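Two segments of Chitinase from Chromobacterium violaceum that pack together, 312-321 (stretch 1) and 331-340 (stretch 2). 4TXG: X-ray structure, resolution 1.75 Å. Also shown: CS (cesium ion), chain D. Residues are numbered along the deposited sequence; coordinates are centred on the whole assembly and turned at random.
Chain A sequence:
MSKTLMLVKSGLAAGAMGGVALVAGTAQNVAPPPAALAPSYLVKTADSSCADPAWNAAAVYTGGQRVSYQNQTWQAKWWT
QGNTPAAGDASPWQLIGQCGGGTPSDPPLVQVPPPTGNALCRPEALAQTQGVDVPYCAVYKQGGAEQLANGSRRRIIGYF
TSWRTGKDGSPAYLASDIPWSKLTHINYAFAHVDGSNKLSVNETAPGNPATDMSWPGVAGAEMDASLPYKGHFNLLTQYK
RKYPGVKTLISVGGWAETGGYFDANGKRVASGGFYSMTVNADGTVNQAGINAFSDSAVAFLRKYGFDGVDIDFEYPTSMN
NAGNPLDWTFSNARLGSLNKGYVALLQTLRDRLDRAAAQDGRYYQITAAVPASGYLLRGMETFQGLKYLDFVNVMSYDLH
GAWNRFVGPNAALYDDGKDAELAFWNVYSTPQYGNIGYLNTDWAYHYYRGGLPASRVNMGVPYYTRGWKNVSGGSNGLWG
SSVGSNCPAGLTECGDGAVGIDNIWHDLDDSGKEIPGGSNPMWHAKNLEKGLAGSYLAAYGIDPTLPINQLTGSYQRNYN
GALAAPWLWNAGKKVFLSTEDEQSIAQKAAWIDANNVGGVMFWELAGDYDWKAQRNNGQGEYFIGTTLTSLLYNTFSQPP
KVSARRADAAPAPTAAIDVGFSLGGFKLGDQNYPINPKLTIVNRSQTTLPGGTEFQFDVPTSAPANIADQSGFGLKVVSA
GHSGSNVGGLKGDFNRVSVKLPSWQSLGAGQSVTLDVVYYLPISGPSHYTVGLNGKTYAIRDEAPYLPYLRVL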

# COMPACT_ATOMS: atom_id res chain seq x y z
N ASP A 312 -5.08 1.69 7.12
CA ASP A 312 -5.61 1.32 5.81
C ASP A 312 -6.83 2.19 5.49
O ASP A 312 -7.96 1.72 5.38
CB ASP A 312 -5.97 -0.17 5.80
CG ASP A 312 -6.30 -0.68 4.41
OD1 ASP A 312 -6.31 0.12 3.44
OD2 ASP A 312 -6.56 -1.89 4.29
N PHE A 313 -6.56 3.48 5.36
CA PHE A 313 -7.56 4.51 5.08
C PHE A 313 -7.80 4.55 3.57
O PHE A 313 -6.93 5.00 2.81
CB PHE A 313 -7.02 5.84 5.65
CG PHE A 313 -7.93 7.06 5.53
CD1 PHE A 313 -9.07 7.08 4.72
CD2 PHE A 313 -7.60 8.21 6.23
CE1 PHE A 313 -9.86 8.23 4.62
CE2 PHE A 313 -8.39 9.36 6.15
CZ PHE A 313 -9.51 9.37 5.33
N GLU A 314 -8.96 4.06 3.13
CA GLU A 314 -9.27 4.01 1.70
C GLU A 314 -10.43 4.94 1.34
O GLU A 314 -11.58 4.51 1.39
CB GLU A 314 -9.59 2.56 1.28
CG GLU A 314 -8.48 1.54 1.66
CD GLU A 314 -8.68 0.12 1.12
OE1 GLU A 314 -9.62 -0.14 0.35
OE2 GLU A 314 -7.86 -0.75 1.47
N TYR A 315 -10.16 6.20 0.96
CA TYR A 315 -8.83 6.78 0.76
C TYR A 315 -8.86 8.26 1.10
O TYR A 315 -9.88 8.91 0.87
CB TYR A 315 -8.37 6.67 -0.70
CG TYR A 315 -8.25 5.27 -1.20
CD1 TYR A 315 -7.10 4.55 -0.99
CD2 TYR A 315 -9.31 4.67 -1.88
CE1 TYR A 315 -6.98 3.26 -1.44
CE2 TYR A 315 -9.21 3.38 -2.33
CZ TYR A 315 -8.04 2.68 -2.11
OH TYR A 315 -7.93 1.39 -2.56
N PRO A 316 -7.73 8.80 1.57
CA PRO A 316 -7.65 10.24 1.84
C PRO A 316 -7.30 11.02 0.57
O PRO A 316 -6.27 11.70 0.51
CB PRO A 316 -6.52 10.34 2.88
CG PRO A 316 -5.57 9.23 2.45
CD PRO A 316 -6.49 8.10 1.97
N THR A 317 -8.14 10.92 -0.44
CA THR A 317 -7.84 11.57 -1.70
C THR A 317 -8.90 12.61 -2.05
O THR A 317 -10.08 12.47 -1.68
CB THR A 317 -7.72 10.54 -2.85
OG1 THR A 317 -7.35 11.20 -4.06
CG2 THR A 317 -9.03 9.78 -3.06
N SER A 318 -8.49 13.65 -2.77
CA SER A 318 -9.40 14.70 -3.18
C SER A 318 -10.13 14.41 -4.51
O SER A 318 -10.86 15.26 -4.99
CB SER A 318 -8.66 16.03 -3.29
OG SER A 318 -7.74 16.01 -4.38
N MET A 319 -9.93 13.22 -5.08
CA MET A 319 -10.69 12.81 -6.27
C MET A 319 -12.15 12.56 -5.87
O MET A 319 -12.42 11.83 -4.93
CB MET A 319 -10.13 11.53 -6.91
CG MET A 319 -8.63 11.54 -7.19
SD MET A 319 -8.08 12.81 -8.36
CE MET A 319 -8.76 12.24 -9.90
N ASN A 320 -13.07 13.18 -6.59
CA ASN A 320 -14.49 13.04 -6.32
C ASN A 320 -14.95 11.60 -6.60
O ASN A 320 -14.50 10.99 -7.56
CB ASN A 320 -15.27 14.05 -7.17
CG ASN A 320 -16.76 14.00 -6.91
OD1 ASN A 320 -17.23 14.42 -5.86
ND2 ASN A 320 -17.51 13.51 -7.89
N ASN A 321 -15.82 11.06 -5.73
CA ASN A 321 -16.35 9.70 -5.87
C ASN A 321 -15.30 8.59 -5.84
O ASN A 321 -15.52 7.50 -6.37
CB ASN A 321 -17.16 9.55 -7.16
CG ASN A 321 -18.49 10.28 -7.11
OD1 ASN A 321 -18.97 10.66 -6.05
ND2 ASN A 321 -19.11 10.45 -8.28
N SER A 331 -17.08 11.59 2.27
CA SER A 331 -15.82 11.83 1.57
C SER A 331 -15.92 13.00 0.60
O SER A 331 -15.04 13.85 0.56
CB SER A 331 -15.37 10.56 0.83
OG SER A 331 -16.32 10.16 -0.14
N ASN A 332 -17.00 13.06 -0.17
CA ASN A 332 -17.14 14.12 -1.16
C ASN A 332 -17.31 15.50 -0.52
O ASN A 332 -17.03 16.52 -1.14
CB ASN A 332 -18.30 13.80 -2.11
CG ASN A 332 -17.95 12.68 -3.09
OD1 ASN A 332 -16.77 12.38 -3.31
ND2 ASN A 332 -18.97 12.07 -3.69
N ALA A 333 -17.76 15.54 0.73
CA ALA A 333 -17.91 16.80 1.44
C ALA A 333 -16.58 17.30 2.01
O ALA A 333 -16.49 18.42 2.52
CB ALA A 333 -18.95 16.65 2.56
N ARG A 334 -15.54 16.49 1.92
CA ARG A 334 -14.27 16.78 2.57
C ARG A 334 -13.08 16.80 1.62
O ARG A 334 -11.94 16.85 2.06
CB ARG A 334 -14.00 15.74 3.68
CG ARG A 334 -14.88 15.86 4.91
CD ARG A 334 -14.81 14.57 5.74
NE ARG A 334 -15.43 14.74 7.05
CZ ARG A 334 -16.74 14.72 7.28
NH1 ARG A 334 -17.59 14.51 6.27
NH2 ARG A 334 -17.21 14.90 8.51
N LEU A 335 -13.33 16.75 0.31
CA LEU A 335 -12.25 16.50 -0.66
C LEU A 335 -11.05 17.43 -0.47
O LEU A 335 -9.90 16.97 -0.49
CB LEU A 335 -12.77 16.64 -2.09
CG LEU A 335 -13.88 15.67 -2.49
CD1 LEU A 335 -14.35 15.97 -3.91
CD2 LEU A 335 -13.43 14.20 -2.35
N GLY A 336 -11.31 18.72 -0.26
CA GLY A 336 -10.23 19.68 -0.15
C GLY A 336 -9.43 19.63 1.14
O GLY A 336 -8.37 20.26 1.26
N SER A 337 -9.94 18.87 2.11
CA SER A 337 -9.37 18.82 3.45
C SER A 337 -8.71 17.49 3.78
O SER A 337 -8.01 17.40 4.78
CB SER A 337 -10.46 19.07 4.49
OG SER A 337 -11.08 20.32 4.27
N LEU A 338 -8.98 16.46 2.99
CA LEU A 338 -8.53 15.12 3.36
C LEU A 338 -7.01 14.98 3.42
O LEU A 338 -6.48 14.22 4.24
CB LEU A 338 -9.10 14.07 2.40
CG LEU A 338 -10.60 13.85 2.55
CD1 LEU A 338 -11.13 12.87 1.52
CD2 LEU A 338 -10.92 13.36 3.96
N ASN A 339 -6.29 15.71 2.57
CA ASN A 339 -4.84 15.62 2.63
C ASN A 339 -4.29 16.18 3.95
O ASN A 339 -3.45 15.55 4.58
CB ASN A 339 -4.19 16.35 1.46
CG ASN A 339 -4.13 15.49 0.22
OD1 ASN A 339 -3.16 14.75 0.01
ND2 ASN A 339 -5.18 15.54 -0.59
N LYS A 340 -4.76 17.36 4.35
CA LYS A 340 -4.35 17.94 5.64
C LYS A 340 -4.76 17.05 6.81
O LYS A 340 -4.02 16.91 7.79
CB LYS A 340 -4.95 19.33 5.83
CG LYS A 340 -4.49 20.34 4.80
CD LYS A 340 -3.02 20.62 4.97
CE LYS A 340 -2.81 21.88 5.79
NZ LYS A 340 -3.26 23.16 5.13
CS CS D . -7.88 -2.51 -1.03
O HOH W 1 -7.25 -3.51 2.05
O HOH W 2 -9.79 -0.67 -2.66
O HOH W 3 -3.61 12.18 1.26
O HOH W 4 -10.57 -4.59 -0.95
O HOH W 5 -6.21 -5.03 0.60
O HOH W 6 -8.02 -3.64 -3.48

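The contact between residues 312-321 and 331-340 of this chitinase illustrates a common way for irregular chain to be held against a neighbour: leucine side chains pack on its backbone, and a pair of asparagines bonds it at one end. The two segments run in opposite directions, since Pro316, Ser318 and Asn320 lie nearest Leu338, Leu335 and Asn332 in turn. The approach is tightest in the middle, where the CA atoms of Ser318 and Leu335 are 4.2 Å apart.

Stretch 1 forms no regular helix or strand here, and no backbone-to-backbone hydrogen bond crosses the contact. Leu338 and Leu335 meet it largely through van der Waals contact. Leu338 points toward stretch 1; its CB lies 4.0 Å from Pro316 C, its CD1 comes within 3.4 Å of Thr317 O, and its CD2 is 4.4 Å from Phe313 CZ, an apolar contact with the aromatic ring. Leu335 CD2 sits 3.6 Å from Met319 O, while Leu335 CD1 lies 3.8 Å from Asn320 CA. Thr317 and Met319 direct their CA-to-CB bonds away, leaving their carbonyl oxygens to meet the leucine methyls. Ser318 fits closely as well, with its CB 3.2 Å from Leu335 O.

Specific polar bonding is concentrated at the Asn321 end. Asn321 N donates to Asn332 OD1 (2.9 Å, nearly linear at 170°), and Asn332 ND2 donates to Asn321 OD1 (2.7 Å). A carboxamide carries both an acceptor and a donor, so one Asn332 side chain can engage the backbone and side chain of the same residue. On stretch 2, a type I turn from Ser331 to Arg334, closed by Arg334 N to Ser331 O (3.0 Å), includes Asn332. Towards the other end, water 3 bridges the segments, donating to Pro316 O (2.8 Å) and Asn339 OD1 (2.9 Å).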